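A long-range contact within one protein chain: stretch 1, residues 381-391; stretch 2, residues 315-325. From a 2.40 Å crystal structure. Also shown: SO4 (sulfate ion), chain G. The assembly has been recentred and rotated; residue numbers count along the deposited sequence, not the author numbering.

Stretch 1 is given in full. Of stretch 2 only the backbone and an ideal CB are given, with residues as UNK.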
ATOM      1  N   PHE A 381     -12.940 -11.883   4.627  1.00 41.34           N
ATOM      2  CA  PHE A 381     -13.654 -12.611   3.582  1.00 41.83           C
ATOM      3  C   PHE A 381     -13.743 -14.095   3.914  1.00 50.25           C
ATOM      4  O   PHE A 381     -14.819 -14.699   3.836  1.00 57.93           O
ATOM      5  CB  PHE A 381     -12.965 -12.402   2.232  1.00 44.61           C
ATOM      6  CG  PHE A 381     -13.524 -13.251   1.122  1.00 45.33           C
ATOM      7  CD1 PHE A 381     -13.003 -14.512   0.858  1.00 45.59           C
ATOM      8  CD2 PHE A 381     -14.567 -12.788   0.336  1.00 37.00           C
ATOM      9  CE1 PHE A 381     -13.518 -15.292  -0.161  1.00 44.69           C
ATOM     10  CE2 PHE A 381     -15.083 -13.564  -0.686  1.00 50.66           C
ATOM     11  CZ  PHE A 381     -14.557 -14.818  -0.933  1.00 38.01           C
ATOM     12  N   LEU A 382     -12.613 -14.702   4.282  1.00 46.41           N
ATOM     13  CA  LEU A 382     -12.599 -16.131   4.574  1.00 50.69           C
ATOM     14  C   LEU A 382     -13.439 -16.464   5.801  1.00 52.44           C
ATOM     15  O   LEU A 382     -14.062 -17.531   5.851  1.00 45.26           O
ATOM     16  CB  LEU A 382     -11.159 -16.610   4.761  1.00 41.57           C
ATOM     17  CG  LEU A 382     -10.281 -16.518   3.512  1.00 41.07           C
ATOM     18  CD1 LEU A 382      -8.850 -16.939   3.815  1.00 34.51           C
ATOM     19  CD2 LEU A 382     -10.870 -17.360   2.388  1.00 36.82           C
ATOM     20  N   ALA A 383     -13.473 -15.571   6.792  1.00 51.45           N
ATOM     21  CA  ALA A 383     -14.316 -15.807   7.959  1.00 36.48           C
ATOM     22  C   ALA A 383     -15.793 -15.692   7.603  1.00 43.04           C
ATOM     23  O   ALA A 383     -16.620 -16.454   8.114  1.00 46.93           O
ATOM     24  CB  ALA A 383     -13.954 -14.832   9.078  1.00 35.89           C
ATOM     25  N   ASP A 384     -16.142 -14.751   6.721  1.00 43.18           N
ATOM     26  CA  ASP A 384     -17.539 -14.587   6.332  1.00 44.50           C
ATOM     27  C   ASP A 384     -18.006 -15.714   5.421  1.00 48.04           C
ATOM     28  O   ASP A 384     -19.194 -16.059   5.428  1.00 57.03           O
ATOM     29  CB  ASP A 384     -17.743 -13.235   5.651  1.00 51.19           C
ATOM     30  CG  ASP A 384     -17.441 -12.070   6.572  1.00 74.65           C
ATOM     31  OD1 ASP A 384     -17.544 -12.246   7.804  1.00 79.83           O
ATOM     32  OD2 ASP A 384     -17.103 -10.979   6.065  1.00 83.00           O
ATOM     33  N   GLU A 385     -17.101 -16.293   4.630  1.00 43.09           N
ATOM     34  CA  GLU A 385     -17.465 -17.444   3.811  1.00 42.37           C
ATOM     35  C   GLU A 385     -17.763 -18.658   4.680  1.00 47.87           C
ATOM     36  O   GLU A 385     -18.787 -19.326   4.502  1.00 49.60           O
ATOM     37  CB  GLU A 385     -16.349 -17.759   2.815  1.00 48.32           C
ATOM     38  CG  GLU A 385     -16.173 -16.722   1.722  1.00 64.34           C
ATOM     39  CD  GLU A 385     -17.438 -16.502   0.922  1.00 72.07           C
ATOM     40  OE1 GLU A 385     -18.141 -15.505   1.183  1.00 76.40           O
ATOM     41  OE2 GLU A 385     -17.734 -17.337   0.042  1.00 79.60           O
ATOM     42  N   ALA A 386     -16.871 -18.958   5.628  1.00 45.55           N
ATOM     43  CA  ALA A 386     -17.103 -20.070   6.545  1.00 49.92           C
ATOM     44  C   ALA A 386     -18.325 -19.821   7.417  1.00 48.26           C
ATOM     45  O   ALA A 386     -19.083 -20.751   7.721  1.00 50.53           O
ATOM     46  CB  ALA A 386     -15.866 -20.296   7.412  1.00 45.64           C
ATOM     47  N   THR A 387     -18.529 -18.571   7.835  1.00 49.28           N
ATOM     48  CA  THR A 387     -19.675 -18.239   8.673  1.00 48.32           C
ATOM     49  C   THR A 387     -20.987 -18.475   7.931  1.00 53.96           C
ATOM     50  O   THR A 387     -21.931 -19.053   8.482  1.00 58.76           O
ATOM     51  CB  THR A 387     -19.562 -16.788   9.145  1.00 43.02           C
ATOM     52  OG1 THR A 387     -18.714 -16.723  10.298  1.00 45.46           O
ATOM     53  CG2 THR A 387     -20.916 -16.223   9.488  1.00 40.93           C
ATOM     54  N   ARG A 388     -21.061 -18.040   6.669  1.00 52.51           N
ATOM     55  CA  ARG A 388     -22.278 -18.256   5.892  1.00 52.41           C
ATOM     56  C   ARG A 388     -22.510 -19.739   5.634  1.00 57.85           C
ATOM     57  O   ARG A 388     -23.651 -20.213   5.669  1.00 63.78           O
ATOM     58  CB  ARG A 388     -22.205 -17.489   4.571  1.00 54.61           C
ATOM     59  CG  ARG A 388     -23.472 -17.598   3.736  1.00 60.01           C
ATOM     60  CD  ARG A 388     -23.256 -17.155   2.297  1.00 59.79           C
ATOM     61  NE  ARG A 388     -22.384 -18.068   1.563  1.00 58.28           N
ATOM     62  CZ  ARG A 388     -21.112 -17.814   1.276  1.00 69.28           C
ATOM     63  NH1 ARG A 388     -20.391 -18.701   0.606  1.00 73.00           N
ATOM     64  NH2 ARG A 388     -20.563 -16.668   1.655  1.00 66.74           N
ATOM     65  N   GLN A 389     -21.435 -20.490   5.382  1.00 52.38           N
ATOM     66  CA  GLN A 389     -21.570 -21.913   5.090  1.00 57.06           C
ATOM     67  C   GLN A 389     -22.034 -22.693   6.315  1.00 53.26           C
ATOM     68  O   GLN A 389     -22.830 -23.631   6.194  1.00 54.85           O
ATOM     69  CB  GLN A 389     -20.244 -22.462   4.563  1.00 53.95           C
ATOM     70  CG  GLN A 389     -19.890 -21.981   3.159  1.00 59.30           C
ATOM     71  CD  GLN A 389     -18.400 -22.009   2.883  1.00 58.12           C
ATOM     72  OE1 GLN A 389     -17.601 -22.370   3.748  1.00 58.83           O
ATOM     73  NE2 GLN A 389     -18.015 -21.619   1.674  1.00 52.57           N
ATOM     74  N   LEU A 390     -21.546 -22.323   7.501  1.00 52.18           N
ATOM     75  CA  LEU A 390     -21.983 -22.999   8.719  1.00 58.52           C
ATOM     76  C   LEU A 390     -23.439 -22.677   9.034  1.00 64.86           C
ATOM     77  O   LEU A 390     -24.244 -23.582   9.286  1.00 72.80           O
ATOM     78  CB  LEU A 390     -21.078 -22.608   9.889  1.00 58.17           C
ATOM     79  CG  LEU A 390     -19.675 -23.220   9.894  1.00 59.47           C
ATOM     80  CD1 LEU A 390     -18.847 -22.663  11.040  1.00 62.32           C
ATOM     81  CD2 LEU A 390     -19.763 -24.734   9.986  1.00 59.53           C
ATOM     82  N   THR A 391     -23.799 -21.391   9.015  1.00 56.15           N
ATOM     83  CA  THR A 391     -25.162 -20.995   9.355  1.00 52.74           C
ATOM     84  C   THR A 391     -26.176 -21.515   8.343  1.00 54.54           C
ATOM     85  O   THR A 391     -27.322 -21.796   8.709  1.00 51.84           O
ATOM     86  CB  THR A 391     -25.257 -19.473   9.465  1.00 54.97           C
ATOM     87  OG1 THR A 391     -24.763 -18.873   8.261  1.00 56.70           O
ATOM     88  CG2 THR A 391     -24.441 -18.975  10.651  1.00 54.95           C
ATOM     89  N   UNK A 315      -5.065 -12.148  15.168  1.00 51.12           N
ATOM     90  CA  UNK A 315      -6.260 -12.745  15.756  1.00 48.31           C
ATOM     91  C   UNK A 315      -7.300 -13.065  14.690  1.00 35.84           C
ATOM     92  O   UNK A 315      -8.008 -14.074  14.787  1.00 39.26           O
ATOM     93  CB  UNK A 315      -6.859 -11.810  16.808  1.00 48.31           C
ATOM     94  N   UNK A 316      -7.397 -12.220  13.661  1.00 35.59           N
ATOM     95  CA  UNK A 316      -8.363 -12.448  12.592  1.00 36.24           C
ATOM     96  C   UNK A 316      -8.073 -13.739  11.836  1.00 38.93           C
ATOM     97  O   UNK A 316      -9.003 -14.420  11.390  1.00 43.85           O
ATOM     98  CB  UNK A 316      -8.365 -11.265  11.622  1.00 36.24           C
ATOM     99  N   UNK A 317      -6.798 -14.095  11.688  1.00 43.84           N
ATOM    100  CA  UNK A 317      -6.420 -15.304  10.968  1.00 46.32           C
ATOM    101  C   UNK A 317      -6.354 -16.524  11.883  1.00 47.34           C
ATOM    102  O   UNK A 317      -6.954 -17.561  11.583  1.00 43.75           O
ATOM    103  CB  UNK A 317      -5.069 -15.100  10.279  1.00 46.32           C
ATOM    104  N   UNK A 318      -5.636 -16.413  13.002  1.00 46.02           N
ATOM    105  CA  UNK A 318      -5.402 -17.578  13.852  1.00 44.75           C
ATOM    106  C   UNK A 318      -6.660 -17.989  14.605  1.00 44.82           C
ATOM    107  O   UNK A 318      -6.943 -19.185  14.746  1.00 48.60           O
ATOM    108  CB  UNK A 318      -4.274 -17.290  14.844  1.00 44.75           C
ATOM    109  N   UNK A 319      -7.427 -17.018  15.098  1.00 44.08           N
ATOM    110  CA  UNK A 319      -8.489 -17.283  16.056  1.00 50.66           C
ATOM    111  C   UNK A 319      -9.887 -17.016  15.513  1.00 48.20           C
ATOM    112  O   UNK A 319     -10.864 -17.222  16.240  1.00 43.70           O
ATOM    113  CB  UNK A 319      -8.265 -16.437  17.311  1.00 50.66           C
ATOM    114  N   UNK A 320     -10.013 -16.571  14.263  1.00 48.18           N
ATOM    115  CA  UNK A 320     -11.326 -16.327  13.675  1.00 41.69           C
ATOM    116  C   UNK A 320     -11.466 -17.118  12.381  1.00 47.03           C
ATOM    117  O   UNK A 320     -12.241 -18.079  12.308  1.00 46.77           O
ATOM    118  CB  UNK A 320     -11.539 -14.834  13.418  1.00 41.69           C
ATOM    119  N   UNK A 321     -10.709 -16.720  11.355  1.00 43.26           N
ATOM    120  CA  UNK A 321     -10.901 -17.273  10.017  1.00 39.78           C
ATOM    121  C   UNK A 321     -10.584 -18.764   9.973  1.00 38.42           C
ATOM    122  O   UNK A 321     -11.390 -19.566   9.488  1.00 49.04           O
ATOM    123  CB  UNK A 321     -10.029 -16.525   9.007  1.00 39.78           C
ATOM    124  N   UNK A 322      -9.410 -19.153  10.469  1.00 38.21           N
ATOM    125  CA  UNK A 322      -9.014 -20.559  10.406  1.00 40.98           C
ATOM    126  C   UNK A 322      -9.924 -21.475  11.215  1.00 41.08           C
ATOM    127  O   UNK A 322     -10.328 -22.525  10.683  1.00 46.38           O
ATOM    128  CB  UNK A 322      -7.574 -20.712  10.899  1.00 40.98           C
ATOM    129  N   UNK A 323     -10.279 -21.174  12.474  1.00 40.56           N
ATOM    130  CA  UNK A 323     -11.205 -22.077  13.183  1.00 40.64           C
ATOM    131  C   UNK A 323     -12.568 -22.182  12.520  1.00 46.39           C
ATOM    132  O   UNK A 323     -13.146 -23.276  12.466  1.00 51.94           O
ATOM    133  CB  UNK A 323     -11.389 -21.605  14.627  1.00 40.64           C
ATOM    134  N   UNK A 324     -13.101 -21.069  12.012  1.00 43.99           N
ATOM    135  CA  UNK A 324     -14.386 -21.118  11.320  1.00 41.70           C
ATOM    136  C   UNK A 324     -14.283 -21.909  10.021  1.00 45.01           C
ATOM    137  O   UNK A 324     -15.178 -22.699   9.696  1.00 45.32           O
ATOM    138  CB  UNK A 324     -14.890 -19.702  11.034  1.00 41.70           C
ATOM    139  N   UNK A 325     -13.197 -21.714   9.268  1.00 43.89           N
ATOM    140  CA  UNK A 325     -13.012 -22.472   8.036  1.00 45.72           C
ATOM    141  C   UNK A 325     -12.761 -23.947   8.316  1.00 44.91           C
ATOM    142  O   UNK A 325     -13.159 -24.803   7.517  1.00 39.69           O
ATOM    143  CB  UNK A 325     -11.851 -21.890   7.227  1.00 45.72           C
TER
HETATM  144  S   SO4 G 905     -21.297 -21.927  -0.862  0.80 95.38           S
HETATM  145  O1  SO4 G 905     -21.989 -21.594  -2.104  0.80 89.45           O
HETATM  146  O2  SO4 G 905     -21.961 -21.264   0.256  0.80 91.96           O
HETATM  147  O3  SO4 G 905     -21.330 -23.372  -0.660  0.80 94.12           O
HETATM  148  O4  SO4 G 905     -19.911 -21.478  -0.942  0.80101.07           O

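The two helices run at 32° between their N-to-C directions, with axes 8.1 Å apart at closest approach. Stretch 1 offers a face of Leu382, Ala383, Ala386, Thr387 and Leu390.

At 315, CA-to-CB is out of reach of stretch 1, so the contact sets no demand; Arg315 forms a salt bridge with the side chain at 318. Position 316 points sideways, with no atom of stretch 1 within 5.5 Å of the ideal CB. Only a longer side chain could reach Ala383, and several, polar or apolar, would do. It is Gln316, with chi1 t and chi2 p, and its NE2 lies 3.7 Å from Ala383 CB, a packing contact.

Position 317 is also sideways and distant, leaving the choice wide; Leu317 CD2 stays 5.6 Å from Leu382 CD1, beyond contact. Positions 318 and 319 are out of reach and unconstrained from here; they hold Glu318, whose OE1 lies 2.7 Å from Arg315 NH2 in the salt bridge, and Asn319.

The backbone at 320 departs from regular helix (phi/psi -125/-69), within the wider pi-type turn at 317-321, where the N of 320 has no bond to the turn before. Its ideal CB is 5.0 Å from Ala383 CB, leaving space for a medium apolar group. Ile320 places CG2 4.0 Å from Ala383 CB, while the end of the side chain leads away.

At 321 the backbone comes close, CA of 321 lying 4.2 Å from Ala383 CA, and the ideal CB lies 4.4 Å from Leu382 CB. Such proximity favours glycine, alanine or perhaps serine. Ala321 fits, its CB 4.3 Å from Ala383 CB.

Position 322 points away from stretch 1, which sets no preference among polar, charged or apolar side chains; it is Glu322. Position 323 is out of reach, but its N lacks a bond to the preceding turn, so proline is compatible; Pro323 occupies it.

Position 324 points toward stretch 1, its ideal CB 3.8 Å from Ala386 CB. The hollow among Ala383, Ala386, Thr387 and Leu390 suits leucine, methionine or isoleucine. Leu324 (chi1 m, chi2 t) fills it as a knob: CD1 lies 3.5 Å from Thr387 OG1 and 4.2 Å from Ala383 CB, and CD2 is 4.2 Å from Leu390 CD1. Ala383 reciprocates as a knob among Gln316, Ile320, Ala321 and Leu324.

At 325, CA of 325 is 5.0 Å from Ala386 CA, and the sideways ideal CB is 4.3 Å from Ala386 CB; a small apolar residue suits. Ala325 keeps the close spacing, its N 3.5 Å from Ala386 CB. No hydrogen bond crosses the interface, so packing defines this contact.

Stretch 2 315-325: RQLENIAEPLA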
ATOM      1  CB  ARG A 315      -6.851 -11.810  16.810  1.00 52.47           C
ATOM      2  CG  ARG A 315      -5.910 -11.499  17.960  1.00 74.02           C
ATOM      3  CD  ARG A 315      -5.612 -12.738  18.780  1.00 82.53           C
ATOM      4  NE  ARG A 315      -4.256 -12.722  19.319  1.00 89.55           N
ATOM      5  CZ  ARG A 315      -3.204 -13.260  18.709  1.00 85.81           C
ATOM      6  NH1 ARG A 315      -2.004 -13.198  19.271  1.00 88.42           N
ATOM      7  NH2 ARG A 315      -3.352 -13.864  17.537  1.00 81.13           N
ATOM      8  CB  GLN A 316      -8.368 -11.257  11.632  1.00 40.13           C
ATOM      9  CG  GLN A 316      -9.320 -11.395  10.458  1.00 44.75           C
ATOM     10  CD  GLN A 316     -10.773 -11.363  10.882  1.00 46.10           C
ATOM     11  OE1 GLN A 316     -11.156 -10.595  11.764  1.00 47.26           O
ATOM     12  NE2 GLN A 316     -11.590 -12.206  10.262  1.00 47.10           N
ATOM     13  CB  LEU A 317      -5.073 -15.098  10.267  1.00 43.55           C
ATOM     14  CG  LEU A 317      -5.032 -14.092   9.113  1.00 36.82           C
ATOM     15  CD1 LEU A 317      -3.614 -13.925   8.587  1.00 45.07           C
ATOM     16  CD2 LEU A 317      -5.970 -14.528   8.000  1.00 34.36           C
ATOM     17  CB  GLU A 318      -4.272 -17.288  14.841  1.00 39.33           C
ATOM     18  CG  GLU A 318      -2.997 -16.765  14.211  1.00 48.62           C
ATOM     19  CD  GLU A 318      -2.089 -16.092  15.222  1.00 50.52           C
ATOM     20  OE1 GLU A 318      -2.404 -16.146  16.429  1.00 50.79           O
ATOM     21  OE2 GLU A 318      -1.068 -15.503  14.810  1.00 51.30           O
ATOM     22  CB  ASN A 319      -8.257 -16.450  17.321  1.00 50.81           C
ATOM     23  CG  ASN A 319      -6.845 -16.594  17.858  1.00 54.89           C
ATOM     24  OD1 ASN A 319      -6.045 -15.663  17.789  1.00 59.98           O
ATOM     25  ND2 ASN A 319      -6.532 -17.769  18.391  1.00 52.13           N
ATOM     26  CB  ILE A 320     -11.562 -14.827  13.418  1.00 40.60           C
ATOM     27  CG1 ILE A 320     -11.291 -14.006  14.681  1.00 44.68           C
ATOM     28  CG2 ILE A 320     -12.986 -14.596  12.938  1.00 40.27           C
ATOM     29  CD1 ILE A 320     -12.232 -14.307  15.819  1.00 51.08           C
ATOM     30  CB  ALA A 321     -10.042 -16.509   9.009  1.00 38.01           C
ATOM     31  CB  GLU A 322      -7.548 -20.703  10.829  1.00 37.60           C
ATOM     32  CG  GLU A 322      -6.551 -20.201   9.798  1.00 41.91           C
ATOM     33  CD  GLU A 322      -5.114 -20.477  10.192  1.00 56.64           C
ATOM     34  OE1 GLU A 322      -4.884 -20.900  11.344  1.00 60.62           O
ATOM     35  OE2 GLU A 322      -4.216 -20.274   9.348  1.00 54.67           O
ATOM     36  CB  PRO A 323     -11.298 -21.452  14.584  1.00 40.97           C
ATOM     37  CG  PRO A 323     -10.045 -20.661  14.729  1.00 45.64           C
ATOM     38  CD  PRO A 323      -9.775 -20.113  13.365  1.00 38.65           C
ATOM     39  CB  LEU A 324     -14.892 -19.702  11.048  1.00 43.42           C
ATOM     40  CG  LEU A 324     -15.430 -18.926  12.252  1.00 46.51           C
ATOM     41  CD1 LEU A 324     -15.710 -17.478  11.873  1.00 38.46           C
ATOM     42  CD2 LEU A 324     -16.681 -19.591  12.803  1.00 44.02           C
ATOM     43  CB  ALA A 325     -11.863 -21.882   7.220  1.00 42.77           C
TER
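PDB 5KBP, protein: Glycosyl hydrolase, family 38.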